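Local coordinates for SusD superfamily protein (Parabacteroides distasonis, PDB 3OTN) that probably binds nutrients, most likely carbohydrates, at the bacterial outer membrane, at residues 137-141 / 161-165; 168-172 / 190-194; 86-90 / 125-129; 199-205 / 429-433; 79-84 / 463-469. All coordinates share one frame; numbering follows the deposited sequence. Where two conformers were deposited one is given.

Contact 1: 137-141 / 161-165; sequences PKITT and DEIII. With EDO (1,2-ethanediol), chain R.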
# COMPACT_ATOMS: atom_id res chain seq x y z
N PRO A 137 10.44 2.96 17.99
CA PRO A 137 10.26 2.35 19.31
C PRO A 137 9.64 0.96 19.28
O PRO A 137 8.69 0.72 18.56
CB PRO A 137 9.34 3.34 20.02
CG PRO A 137 9.68 4.65 19.40
CD PRO A 137 9.95 4.36 17.98
N LYS A 138 10.22 0.07 20.07
CA LYS A 138 9.85 -1.31 20.18
C LYS A 138 8.91 -1.46 21.39
O LYS A 138 9.38 -1.58 22.51
CB LYS A 138 11.12 -2.13 20.37
CG LYS A 138 10.93 -3.65 20.46
CD LYS A 138 12.28 -4.37 20.37
CE LYS A 138 13.11 -4.19 21.57
NZ LYS A 138 14.36 -5.02 21.49
N ILE A 139 7.60 -1.46 21.13
CA ILE A 139 6.56 -1.43 22.14
C ILE A 139 5.56 -2.56 21.93
O ILE A 139 4.83 -2.59 20.93
CB ILE A 139 5.79 -0.08 22.11
CG1 ILE A 139 6.73 1.09 22.35
CG2 ILE A 139 4.69 -0.04 23.18
CD1 ILE A 139 6.09 2.44 22.06
N THR A 140 5.58 -3.52 22.85
CA THR A 140 4.64 -4.62 22.87
C THR A 140 3.92 -4.74 24.20
O THR A 140 3.20 -5.71 24.42
CB THR A 140 5.37 -5.98 22.60
OG1 THR A 140 6.39 -6.17 23.58
CG2 THR A 140 6.00 -6.00 21.22
N THR A 141 4.11 -3.78 25.11
CA THR A 141 3.45 -3.83 26.41
C THR A 141 2.50 -2.65 26.51
O THR A 141 2.68 -1.64 25.85
CB THR A 141 4.47 -3.83 27.60
OG1 THR A 141 4.90 -2.50 27.88
CG2 THR A 141 5.68 -4.67 27.29
N ASP A 161 12.74 -9.00 13.97
CA ASP A 161 13.04 -10.29 14.62
C ASP A 161 12.22 -10.54 15.89
O ASP A 161 11.98 -11.70 16.23
CB ASP A 161 14.52 -10.38 15.01
CG ASP A 161 15.46 -10.43 13.82
OD1 ASP A 161 15.02 -10.66 12.69
OD2 ASP A 161 16.66 -10.26 14.06
N GLU A 162 11.88 -9.49 16.62
CA GLU A 162 11.18 -9.61 17.89
C GLU A 162 9.69 -9.39 17.82
O GLU A 162 8.94 -9.93 18.65
CB GLU A 162 11.80 -8.67 18.95
CG GLU A 162 13.25 -9.01 19.29
CD GLU A 162 13.95 -8.02 20.22
OE1 GLU A 162 13.30 -7.50 21.16
OE2 GLU A 162 15.17 -7.79 20.02
N ILE A 163 9.22 -8.60 16.86
CA ILE A 163 7.80 -8.30 16.77
C ILE A 163 7.17 -8.85 15.51
O ILE A 163 6.34 -9.75 15.56
CB ILE A 163 7.48 -6.79 16.87
CG1 ILE A 163 8.13 -6.20 18.14
CG2 ILE A 163 5.92 -6.58 16.90
CD1 ILE A 163 7.78 -4.71 18.37
N ILE A 164 7.57 -8.32 14.36
CA ILE A 164 6.88 -8.60 13.12
C ILE A 164 6.87 -10.10 12.79
O ILE A 164 5.82 -10.68 12.58
CB ILE A 164 7.48 -7.79 11.96
CG1 ILE A 164 7.35 -6.28 12.21
CG2 ILE A 164 6.83 -8.16 10.63
CD1 ILE A 164 8.08 -5.42 11.15
N ILE A 165 8.05 -10.72 12.74
CA ILE A 165 8.14 -12.12 12.32
C ILE A 165 7.50 -13.06 13.34
O ILE A 165 6.66 -13.89 12.94
CB ILE A 165 9.56 -12.51 11.90
CG1 ILE A 165 9.93 -11.75 10.61
CG2 ILE A 165 9.71 -14.02 11.73
CD1 ILE A 165 11.48 -11.74 10.29
C1 EDO R . 0.63 -7.50 24.75
O1 EDO R . 0.41 -6.95 26.04
C2 EDO R . 1.80 -8.46 24.81
O2 EDO R . 2.46 -8.52 23.54
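The carboxylate of Glu162 is the flat group of this contact, and Lys138 reaches it at the OE1 corner: NZ lies 2.7 Å from Glu162 OE1, on the syn side and 32° out of the carboxylate plane. The two side chains meet at about a right angle, and the lysine methylenes follow the ammonium in, with Lys138 CE 3.3 Å from the same Glu162 OE1. The setting is the helical part of the SusD fold, where the loop that follows helix 108-133 packs against a wider, pi-type turn of helix 156-172. Lys138 CG stands anti to the backbone N (chi1 -178°), and a bend at chi3, 70°, brings NZ to the acid. Glu158, one turn earlier on the helix, is a second salt-bridge partner of NZ, so the amine probably balances two carboxylates at the surface. A methionine in place of Lys138 would probably leave Glu158 and Glu162 without their shared positive partner, their charges likely to repel. Nearer the backbone of Lys138 the contact turns apolar, with Lys138 CG 3.9 Å from Ile163 CD1. Thr140 and Ile163 point at each other tip to tip, Thr140 CG2 coming to 3.6 Å from Ile163 CD1. A bound 1,2-ethanediol gives a weak hydrogen bond, its O2 to Thr140 O at 3.0 Å.

Contact 2: 168-172 / 190-194; sequences LLEAE and VKALL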
# COMPACT_ATOMS: atom_id res chain seq x y z
N LEU A 168 3.68 -12.96 13.11
CA LEU A 168 3.15 -13.57 11.90
C LEU A 168 3.34 -15.10 11.95
O LEU A 168 2.45 -15.82 11.54
CB LEU A 168 3.79 -12.96 10.66
CG LEU A 168 3.25 -11.55 10.38
CD1 LEU A 168 4.00 -10.81 9.29
CD2 LEU A 168 1.75 -11.57 10.03
N LEU A 169 4.44 -15.57 12.52
CA LEU A 169 4.67 -17.02 12.59
C LEU A 169 3.67 -17.66 13.55
O LEU A 169 3.23 -18.80 13.33
CB LEU A 169 6.10 -17.34 13.01
CG LEU A 169 7.22 -17.00 12.00
CD1 LEU A 169 8.58 -17.25 12.69
CD2 LEU A 169 7.10 -17.77 10.68
N GLU A 170 3.33 -16.95 14.62
CA GLU A 170 2.30 -17.46 15.53
C GLU A 170 0.93 -17.39 14.84
O GLU A 170 0.17 -18.38 14.89
CB GLU A 170 2.30 -16.68 16.84
CG GLU A 170 3.65 -16.89 17.63
CD GLU A 170 3.85 -15.93 18.80
OE1 GLU A 170 2.94 -15.12 19.11
OE2 GLU A 170 4.93 -15.98 19.41
N ALA A 171 0.62 -16.28 14.16
CA ALA A 171 -0.68 -16.18 13.46
C ALA A 171 -0.85 -17.30 12.41
O ALA A 171 -1.92 -17.89 12.24
CB ALA A 171 -0.85 -14.76 12.83
N GLU A 172 0.26 -17.60 11.74
CA GLU A 172 0.33 -18.69 10.78
C GLU A 172 -0.00 -20.10 11.37
O GLU A 172 -0.50 -20.99 10.68
CB GLU A 172 1.75 -18.70 10.22
CG GLU A 172 1.91 -19.33 8.94
CD GLU A 172 3.29 -19.09 8.36
OE1 GLU A 172 4.34 -19.25 9.08
OE2 GLU A 172 3.30 -18.81 7.15
N VAL A 190 -2.34 -13.13 6.26
CA VAL A 190 -1.12 -13.42 7.02
C VAL A 190 -0.01 -13.87 6.08
O VAL A 190 1.13 -13.44 6.23
CB VAL A 190 -1.36 -14.55 8.09
CG1 VAL A 190 -0.04 -15.06 8.66
CG2 VAL A 190 -2.32 -14.08 9.16
N LYS A 191 -0.34 -14.77 5.16
CA LYS A 191 0.67 -15.29 4.22
C LYS A 191 1.15 -14.21 3.26
O LYS A 191 2.32 -14.17 2.95
CB LYS A 191 0.19 -16.49 3.38
CG LYS A 191 -0.34 -17.66 4.13
CD LYS A 191 0.68 -18.35 4.92
CE LYS A 191 0.12 -19.70 5.50
NZ LYS A 191 1.25 -20.38 6.11
N ALA A 192 0.25 -13.34 2.80
CA ALA A 192 0.62 -12.23 1.90
C ALA A 192 1.57 -11.25 2.60
O ALA A 192 2.59 -10.85 2.05
CB ALA A 192 -0.62 -11.50 1.38
N LEU A 193 1.22 -10.87 3.83
CA LEU A 193 2.06 -9.99 4.60
C LEU A 193 3.40 -10.62 4.92
O LEU A 193 4.43 -9.96 4.77
CB LEU A 193 1.39 -9.57 5.91
CG LEU A 193 2.20 -8.63 6.82
CD1 LEU A 193 2.71 -7.39 6.04
CD2 LEU A 193 1.36 -8.22 8.03
N LEU A 194 3.39 -11.88 5.36
CA LEU A 194 4.63 -12.56 5.73
C LEU A 194 5.51 -12.79 4.48
O LEU A 194 6.74 -12.67 4.56
CB LEU A 194 4.37 -13.85 6.53
CG LEU A 194 5.59 -14.60 7.07
CD1 LEU A 194 6.55 -13.68 7.83
CD2 LEU A 194 5.17 -15.77 7.95
O HOH W 1 -0.36 -22.00 8.14
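Leu168 lies across Leu193 at about a right angle, with CD1 3.8 Å from Leu193 CG, while it slides past Val190 in the opposite direction. The helices that carry them, 156-172 and 187-202, run antiparallel at 152°, their local axes 10.0 Å apart. Leu194 CD1 reaches the base of the same leucine, 4.0 Å from Leu168 CB, and the other methyl, Leu194 CD2, meets Leu169 CD2 from a perpendicular direction. One turn on, Ala171 CB faces Val190 CG2 at 4.0 Å, a small side chain against a branched one. At the end of the interface Glu172 and Lys191 cross at right angles. Lys191 bends at chi2 (-66°), which swings NZ back to the acid, 2.8 Å from Glu172 OE2 and 39° above the carboxylate plane. A water accepts from Lys191 NZ and donates to Glu172 O, closing a second link beside the salt bridge. Arg219 also holds the glutamate, and Glu222 the lysine, both from helix 210-225. The chemistry thus changes from leucine packing to a network of alternating charges, in which each ion has a further partner of opposite sign and is probably kept charged by it.

Contact 3: 86-90 / 125-129; sequences CYAGI and YYFYL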
# COMPACT_ATOMS: atom_id res chain seq x y z
N CYS A 86 -0.36 4.64 13.36
CA CYS A 86 0.28 3.34 13.51
C CYS A 86 0.52 3.03 14.99
O CYS A 86 0.18 1.94 15.46
CB CYS A 86 1.57 3.20 12.69
SG CYS A 86 1.23 2.99 10.90
N TYR A 87 1.07 3.99 15.72
CA TYR A 87 1.31 3.76 17.15
C TYR A 87 0.01 3.64 17.95
O TYR A 87 -0.05 2.81 18.87
CB TYR A 87 2.32 4.74 17.78
CG TYR A 87 3.73 4.18 17.61
CD1 TYR A 87 4.12 3.05 18.29
CD2 TYR A 87 4.61 4.74 16.70
CE1 TYR A 87 5.39 2.51 18.09
CE2 TYR A 87 5.86 4.24 16.53
CZ TYR A 87 6.25 3.11 17.20
OH TYR A 87 7.52 2.60 16.95
N ALA A 88 -1.03 4.40 17.60
CA ALA A 88 -2.35 4.21 18.25
C ALA A 88 -2.87 2.80 17.98
O ALA A 88 -3.38 2.15 18.86
CB ALA A 88 -3.38 5.27 17.77
N GLY A 89 -2.74 2.33 16.73
CA GLY A 89 -3.11 0.97 16.37
C GLY A 89 -2.36 -0.10 17.17
O GLY A 89 -2.97 -1.07 17.63
N ILE A 90 -1.05 0.12 17.35
CA ILE A 90 -0.18 -0.78 18.12
C ILE A 90 -0.62 -0.79 19.58
O ILE A 90 -0.72 -1.88 20.19
CB ILE A 90 1.35 -0.41 17.94
CG1 ILE A 90 1.82 -0.85 16.54
CG2 ILE A 90 2.24 -1.07 19.04
CD1 ILE A 90 2.99 0.02 15.99
N TYR A 125 1.16 -2.89 11.30
CA TYR A 125 1.45 -1.50 11.67
C TYR A 125 2.97 -1.27 11.75
O TYR A 125 3.47 -0.27 11.22
CB TYR A 125 0.82 -1.14 13.02
CG TYR A 125 -0.70 -1.04 12.98
CD1 TYR A 125 -1.35 -0.21 12.06
CD2 TYR A 125 -1.48 -1.68 13.91
CE1 TYR A 125 -2.71 -0.09 12.03
CE2 TYR A 125 -2.86 -1.57 13.89
CZ TYR A 125 -3.46 -0.78 12.94
OH TYR A 125 -4.82 -0.66 12.92
N TYR A 126 3.68 -2.21 12.38
CA TYR A 126 5.12 -2.11 12.52
C TYR A 126 5.86 -2.23 11.19
O TYR A 126 6.85 -1.54 10.98
CB TYR A 126 5.68 -3.16 13.50
CG TYR A 126 5.72 -2.66 14.91
CD1 TYR A 126 6.58 -1.61 15.28
CD2 TYR A 126 4.90 -3.21 15.88
CE1 TYR A 126 6.63 -1.16 16.59
CE2 TYR A 126 4.94 -2.78 17.19
CZ TYR A 126 5.77 -1.74 17.55
OH TYR A 126 5.78 -1.30 18.87
N PHE A 127 5.35 -3.07 10.29
CA PHE A 127 5.97 -3.23 8.96
C PHE A 127 5.88 -1.93 8.18
O PHE A 127 6.82 -1.61 7.47
CB PHE A 127 5.31 -4.41 8.21
CG PHE A 127 5.97 -4.79 6.92
CD1 PHE A 127 7.34 -4.97 6.83
CD2 PHE A 127 5.20 -5.05 5.80
CE1 PHE A 127 7.93 -5.38 5.63
CE2 PHE A 127 5.76 -5.46 4.60
CZ PHE A 127 7.13 -5.61 4.51
N TYR A 128 4.76 -1.20 8.28
CA TYR A 128 4.68 0.13 7.65
C TYR A 128 5.66 1.10 8.35
O TYR A 128 6.47 1.74 7.69
CB TYR A 128 3.26 0.70 7.65
CG TYR A 128 2.46 0.16 6.52
CD1 TYR A 128 1.98 -1.15 6.55
CD2 TYR A 128 2.27 0.91 5.35
CE1 TYR A 128 1.25 -1.68 5.46
CE2 TYR A 128 1.55 0.40 4.29
CZ TYR A 128 1.04 -0.88 4.33
OH TYR A 128 0.31 -1.34 3.26
N LEU A 129 5.62 1.13 9.69
CA LEU A 129 6.53 2.01 10.44
C LEU A 129 8.01 1.83 10.11
O LEU A 129 8.74 2.82 9.84
CB LEU A 129 6.32 1.87 11.94
CG LEU A 129 5.07 2.48 12.52
CD1 LEU A 129 4.98 1.98 13.98
CD2 LEU A 129 5.15 4.02 12.49
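Tyr125 lays its ring against the backbone of Gly89, whose CA stands over one ring face, 4.0 Å from the centroid, in a CH-pi contact. At Gly89 there is no CB to come between the helix backbone and this ring, so the tyrosine lies close to helix 79-100. Beyond the ring, Tyr125 OH is hydrogen-bonded to Ala26 O. Cys86, the second residue of the trio, turns CB toward Leu129, 3.6 Å from its CG, and its SG lies 4.0 Å from Tyr125 O without a polar bond to it. Ile90 is the third, and it wedges between two tyrosines. Its CG1 passes Tyr125 CB, and CD1 sits almost exactly above the centre of the Tyr126 ring, 3.5 Å from the centroid and 9° off the normal. With CG1 turned opposite the carbonyl carbon (chi1 -74°), the same methyl also meets Leu129 head on, Ile90 CD1 to Leu129 CD1 at 3.4 Å, tighter than usual van der Waals contact. Leu129 CD1 in turn lies over the Tyr87 ring, offset toward its rim. The Tyr87 and Tyr126 rings meet obliquely. Helices 79-100 and 108-133 pair antiparallel at 153°, a helical hairpin of the SusD fold. Between them the contact is made by methyls, ring faces and a thiol, whereas Tyr87 OH and Tyr126 OH are hydrogen-bonded to the carbonyls of Pro137 and Ile139; the pairing therefore rests on close apolar fit, and the hydroxyls tie it to the following loop.

Contact 4: 199-205 / 429-433; sequences LTYAGYP and LRTRK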
# COMPACT_ATOMS: atom_id res chain seq x y z
N LEU A 199 10.50 -11.09 1.91
CA LEU A 199 11.07 -10.53 0.70
C LEU A 199 11.83 -9.23 1.00
O LEU A 199 12.94 -9.03 0.51
CB LEU A 199 9.98 -10.26 -0.35
CG LEU A 199 10.38 -9.61 -1.67
CD1 LEU A 199 11.44 -10.43 -2.40
CD2 LEU A 199 9.07 -9.34 -2.55
N THR A 200 11.23 -8.37 1.83
CA THR A 200 11.84 -7.09 2.23
C THR A 200 13.06 -7.30 3.11
O THR A 200 14.08 -6.64 2.92
CB THR A 200 10.80 -6.17 2.95
OG1 THR A 200 9.64 -6.03 2.11
CG2 THR A 200 11.35 -4.76 3.23
N TYR A 201 12.96 -8.23 4.06
CA TYR A 201 14.08 -8.61 4.94
C TYR A 201 15.30 -9.04 4.15
O TYR A 201 16.43 -8.73 4.54
CB TYR A 201 13.64 -9.73 5.88
CG TYR A 201 14.46 -9.93 7.13
CD1 TYR A 201 15.72 -10.50 7.07
CD2 TYR A 201 13.94 -9.63 8.38
CE1 TYR A 201 16.46 -10.73 8.21
CE2 TYR A 201 14.67 -9.89 9.55
CZ TYR A 201 15.93 -10.43 9.45
OH TYR A 201 16.68 -10.71 10.56
N ALA A 202 15.08 -9.73 3.04
CA ALA A 202 16.16 -10.13 2.14
C ALA A 202 16.75 -8.95 1.36
O ALA A 202 17.92 -8.99 0.97
CB ALA A 202 15.70 -11.22 1.17
N GLY A 203 15.94 -7.93 1.12
CA GLY A 203 16.38 -6.71 0.44
C GLY A 203 16.90 -5.68 1.42
O GLY A 203 17.25 -6.00 2.57
N TYR A 204 16.94 -4.44 0.99
CA TYR A 204 17.46 -3.35 1.83
C TYR A 204 16.38 -2.82 2.78
O TYR A 204 15.20 -2.80 2.43
CB TYR A 204 18.00 -2.23 0.97
CG TYR A 204 19.25 -2.56 0.17
CD1 TYR A 204 20.54 -2.53 0.75
CD2 TYR A 204 19.16 -2.82 -1.21
CE1 TYR A 204 21.69 -2.77 -0.02
CE2 TYR A 204 20.29 -3.09 -1.97
CZ TYR A 204 21.54 -3.08 -1.39
OH TYR A 204 22.61 -3.33 -2.19
N PRO A 205 16.79 -2.33 3.97
CA PRO A 205 18.19 -2.20 4.45
C PRO A 205 18.84 -3.46 5.05
O PRO A 205 20.08 -3.49 5.18
CB PRO A 205 18.07 -1.13 5.56
CG PRO A 205 16.72 -1.36 6.12
CD PRO A 205 15.85 -1.72 4.93
N LEU A 429 12.75 1.10 -2.22
CA LEU A 429 13.57 1.06 -1.01
C LEU A 429 14.24 -0.31 -0.79
O LEU A 429 15.41 -0.37 -0.41
CB LEU A 429 12.72 1.42 0.21
CG LEU A 429 12.17 2.87 0.28
CD1 LEU A 429 11.44 3.08 1.61
CD2 LEU A 429 13.29 3.96 0.09
N ARG A 430 13.52 -1.40 -1.05
CA ARG A 430 14.08 -2.73 -0.80
C ARG A 430 15.05 -3.21 -1.88
O ARG A 430 15.93 -4.01 -1.58
CB ARG A 430 12.98 -3.78 -0.49
CG ARG A 430 12.12 -4.16 -1.64
CD ARG A 430 11.03 -5.14 -1.20
NE ARG A 430 10.10 -5.29 -2.30
CZ ARG A 430 10.38 -5.97 -3.42
NH1 ARG A 430 11.54 -6.63 -3.58
NH2 ARG A 430 9.48 -6.00 -4.38
N THR A 431 14.93 -2.69 -3.11
CA THR A 431 15.88 -3.00 -4.17
C THR A 431 16.98 -1.93 -4.28
O THR A 431 18.03 -2.21 -4.82
CB THR A 431 15.18 -3.11 -5.54
OG1 THR A 431 14.58 -1.85 -5.92
CG2 THR A 431 14.11 -4.17 -5.52
N ARG A 432 16.73 -0.72 -3.78
CA ARG A 432 17.56 0.49 -4.03
C ARG A 432 17.81 0.68 -5.53
O ARG A 432 18.91 1.05 -5.95
CB ARG A 432 18.86 0.48 -3.21
CG ARG A 432 18.54 0.74 -1.73
CD ARG A 432 19.73 0.88 -0.86
NE ARG A 432 19.30 0.91 0.55
CZ ARG A 432 20.15 0.89 1.57
NH1 ARG A 432 21.45 0.85 1.36
NH2 ARG A 432 19.70 0.89 2.83
N LYS A 433 16.76 0.43 -6.31
CA LYS A 433 16.74 0.64 -7.75
C LYS A 433 15.50 1.43 -8.12
O LYS A 433 14.42 1.21 -7.57
CB LYS A 433 16.75 -0.69 -8.52
CG LYS A 433 17.98 -1.58 -8.27
CD LYS A 433 19.18 -1.18 -9.08
CE LYS A 433 20.33 -2.16 -8.88
NZ LYS A 433 21.52 -1.61 -9.56
O HOH W 2 13.64 -7.35 -1.63
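The guanidinium of Arg432 lies nearly parallel to the Tyr204 ring, planes 13° apart, but displaced over its CB-CG-CD1 side, just before a cis peptide that leads into Pro205. Here the ends of two helices of the SusD fold meet, 187-202 and 424-431, far apart in the chain. Tyr204 CD1 stands 3.4 Å from the guanidinium plane, toward its rim, and Arg432 CD makes a CH-pi contact on the ring, 3.8 Å from the centroid. The arginine chain is extended from CG to NE, which carries CD, NE and CZ across the tyrosine while NH2 reaches Pro205 CB. Arg432 leaves the second helix with positive phi (51°), and Thr431 forms an ST turn there, its OG1 accepting from Lys433 N and also bonded to Asp427 O. Replacing Arg432 by an alanine would probably uncover the face of Tyr204 and let its ring turn more freely. A nearly straight hydrogen bond from Tyr204 N to Arg430 O, 2.8 Å long, joins the backbones. Tyr204 O answers in the other direction, with Arg430 CA at 3.4 Å as a CA-H...O donor. Arg430 reaches across the end of helix 187-202, crossing Thr200 at about a right angle with CD near OG1, and Leu199 CD2 sits over the centre of its guanidinium. Glu369 and Asp427 pair with its nitrogens, consistent with a firmly held charge in a buried place. In the plane of that guanidinium, at its edge, a water accepts from Arg430 NH1 at 3.0 Å and donates to Leu199 O.

Contact 5: 79-84 / 463-469; sequences IEDWWQ and FPIPLSE. With ACT (acetate ion), chain E.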
# COMPACT_ATOMS: atom_id res chain seq x y z
N ILE A 79 3.63 12.51 7.53
CA ILE A 79 4.45 11.74 8.43
C ILE A 79 3.86 11.71 9.87
O ILE A 79 3.94 10.69 10.54
CB ILE A 79 5.96 12.17 8.42
CG1 ILE A 79 6.12 13.64 8.85
CG2 ILE A 79 6.61 11.90 7.02
CD1 ILE A 79 7.54 14.12 8.86
N GLU A 80 3.26 12.80 10.35
CA GLU A 80 2.63 12.82 11.67
C GLU A 80 1.49 11.82 11.76
O GLU A 80 1.34 11.12 12.76
CB GLU A 80 2.08 14.21 12.02
CG GLU A 80 3.11 15.11 12.57
CD GLU A 80 2.62 16.53 12.74
OE1 GLU A 80 2.32 17.21 11.72
OE2 GLU A 80 2.59 16.97 13.90
N ASP A 81 0.66 11.79 10.72
CA ASP A 81 -0.54 10.93 10.69
C ASP A 81 -0.12 9.46 10.70
O ASP A 81 -0.70 8.65 11.40
CB ASP A 81 -1.38 11.24 9.44
CG ASP A 81 -1.70 12.73 9.32
OD1 ASP A 81 -2.71 13.14 9.90
OD2 ASP A 81 -0.91 13.49 8.73
N TRP A 82 0.89 9.15 9.90
CA TRP A 82 1.38 7.80 9.80
C TRP A 82 1.97 7.34 11.12
O TRP A 82 1.65 6.24 11.56
CB TRP A 82 2.41 7.63 8.69
CG TRP A 82 1.85 7.42 7.34
CD1 TRP A 82 1.69 8.35 6.35
CD2 TRP A 82 1.43 6.18 6.78
NE1 TRP A 82 1.16 7.77 5.22
CE2 TRP A 82 0.99 6.44 5.46
CE3 TRP A 82 1.35 4.88 7.27
CZ2 TRP A 82 0.51 5.43 4.62
CZ3 TRP A 82 0.85 3.88 6.44
CH2 TRP A 82 0.47 4.16 5.11
N TRP A 83 2.79 8.18 11.76
CA TRP A 83 3.38 7.81 13.05
C TRP A 83 2.34 7.64 14.17
O TRP A 83 2.30 6.64 14.83
CB TRP A 83 4.40 8.87 13.48
CG TRP A 83 5.17 8.54 14.71
CD1 TRP A 83 4.80 8.76 16.00
CD2 TRP A 83 6.47 7.98 14.75
NE1 TRP A 83 5.78 8.36 16.86
CE2 TRP A 83 6.82 7.86 16.13
CE3 TRP A 83 7.37 7.54 13.78
CZ2 TRP A 83 8.05 7.32 16.54
CZ3 TRP A 83 8.60 6.99 14.19
CH2 TRP A 83 8.93 6.91 15.56
N GLN A 84 1.52 8.65 14.36
CA GLN A 84 0.54 8.66 15.45
C GLN A 84 -0.49 7.54 15.30
O GLN A 84 -0.80 6.86 16.29
CB GLN A 84 -0.15 10.01 15.55
CG GLN A 84 0.76 11.13 15.93
CD GLN A 84 0.08 12.51 15.93
OE1 GLN A 84 -1.13 12.63 15.69
NE2 GLN A 84 0.86 13.54 16.24
N PHE A 463 11.93 8.54 5.55
CA PHE A 463 11.24 9.77 5.87
C PHE A 463 11.62 10.19 7.27
O PHE A 463 12.04 9.36 8.08
CB PHE A 463 9.71 9.63 5.73
CG PHE A 463 9.26 9.60 4.30
CD1 PHE A 463 9.34 10.74 3.50
CD2 PHE A 463 8.76 8.45 3.74
CE1 PHE A 463 8.96 10.72 2.19
CE2 PHE A 463 8.36 8.44 2.40
CZ PHE A 463 8.45 9.56 1.65
N PRO A 464 11.48 11.49 7.57
CA PRO A 464 11.89 11.97 8.88
C PRO A 464 10.92 11.56 9.98
O PRO A 464 9.71 11.37 9.73
CB PRO A 464 11.84 13.51 8.74
CG PRO A 464 11.40 13.80 7.40
CD PRO A 464 10.93 12.57 6.73
N ILE A 465 11.45 11.48 11.19
CA ILE A 465 10.61 11.35 12.37
C ILE A 465 9.98 12.73 12.51
O ILE A 465 10.68 13.71 12.40
CB ILE A 465 11.43 11.01 13.62
CG1 ILE A 465 12.34 9.78 13.40
CG2 ILE A 465 10.51 10.79 14.81
CD1 ILE A 465 11.66 8.54 12.79
N PRO A 466 8.65 12.81 12.72
CA PRO A 466 7.97 14.12 12.84
C PRO A 466 8.48 14.99 13.97
O PRO A 466 8.72 14.50 15.07
CB PRO A 466 6.52 13.73 13.16
CG PRO A 466 6.34 12.42 12.65
CD PRO A 466 7.68 11.71 12.74
N LEU A 467 8.60 16.28 13.69
CA LEU A 467 9.05 17.24 14.65
C LEU A 467 8.19 17.17 15.90
O LEU A 467 8.74 17.20 16.98
CB LEU A 467 9.00 18.66 14.09
CG LEU A 467 9.53 19.76 15.03
CD1 LEU A 467 10.95 19.47 15.49
CD2 LEU A 467 9.43 21.15 14.33
N SER A 468 6.86 17.07 15.76
CA SER A 468 6.01 17.01 16.95
C SER A 468 6.39 15.87 17.92
O SER A 468 6.40 16.05 19.15
CB SER A 468 4.52 16.87 16.56
OG SER A 468 4.32 15.69 15.82
N GLU A 469 6.68 14.70 17.36
CA GLU A 469 7.08 13.52 18.14
C GLU A 469 8.42 13.72 18.83
O GLU A 469 8.55 13.40 20.01
CB GLU A 469 7.14 12.30 17.25
CG GLU A 469 5.77 11.89 16.69
CD GLU A 469 4.76 11.50 17.78
OE1 GLU A 469 5.16 10.95 18.86
OE2 GLU A 469 3.57 11.72 17.56
C ACT E . 5.84 6.57 19.98
O ACT E . 6.61 7.48 19.58
OXT ACT E . 4.68 6.84 20.43
CH3 ACT E . 6.29 5.17 19.90
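Trp83 can be followed outward from CB, which lies 4.1 Å from Pro466 CG. Its CG sits anti to the backbone N (chi1 -174°), sending the indole across the start of the partner helix. At CD1 the ring meets the acid chain of Glu469, 3.3 Å from its CD, and Glu469 CG makes a CH-pi contact over the five-membered ring. The carboxylate is turned 32° from the indole plane. Next comes NE1, which donates to a bound acetate at the ring edge, 3.0 Å from its O. Along the six-membered ring, CZ3 touches Ile465 CD1 at 3.7 Å, with Ile465 CG2 over the same face as Glu469. The tip, CH2, packs on Pro137, while Phe133 meets the indole edge-to-face. In the SusD fold this joins the start of helix 79-100 to a segment near the C-terminus, where Pro466 occupies the N-cap of helix 467-472. The pyrrolidine lies against the first turn of the other helix, Pro466 CG 3.6 Å from Ile79 O, with its CB beside Glu80 CG. Ile79 points its CD1 at Pro464 O, and its CG2 touches Phe463 CB. On the outer side Ser468 OG donates to Glu80 OE2 at 2.9 Å, on the anti side of the carboxylate; Glu80 has two conformers, so this bond is doubtful for part of the molecules. Gln84 lies across Glu469, its CG 3.3 Å from Glu469 OE2 and its amide plane turned 74° from the carboxylate.

Contacts 2, 3 and 5 are buried, contact 4 is partly so, and contact 1 lies at the surface. Helix 79-100 serves contacts 3 and 5, helix 156-172 contacts 1 and 2, and helix 187-202 contacts 2 and 4. Contacts 2 and 3 are antiparallel helix pairs, but contact 2 ends in ions and contact 3 is aromatic and aliphatic. Contact 1 pairs a loop with a helix through a salt bridge and the packing of one isoleucine; contacts 4 and 5 join helix ends distant in sequence, the first by a backbone bond and an arginine over a ring, the second by proline and indole packing. Phe127 of contact 3 packs on Leu193 of contact 2 and Thr200 of contact 4.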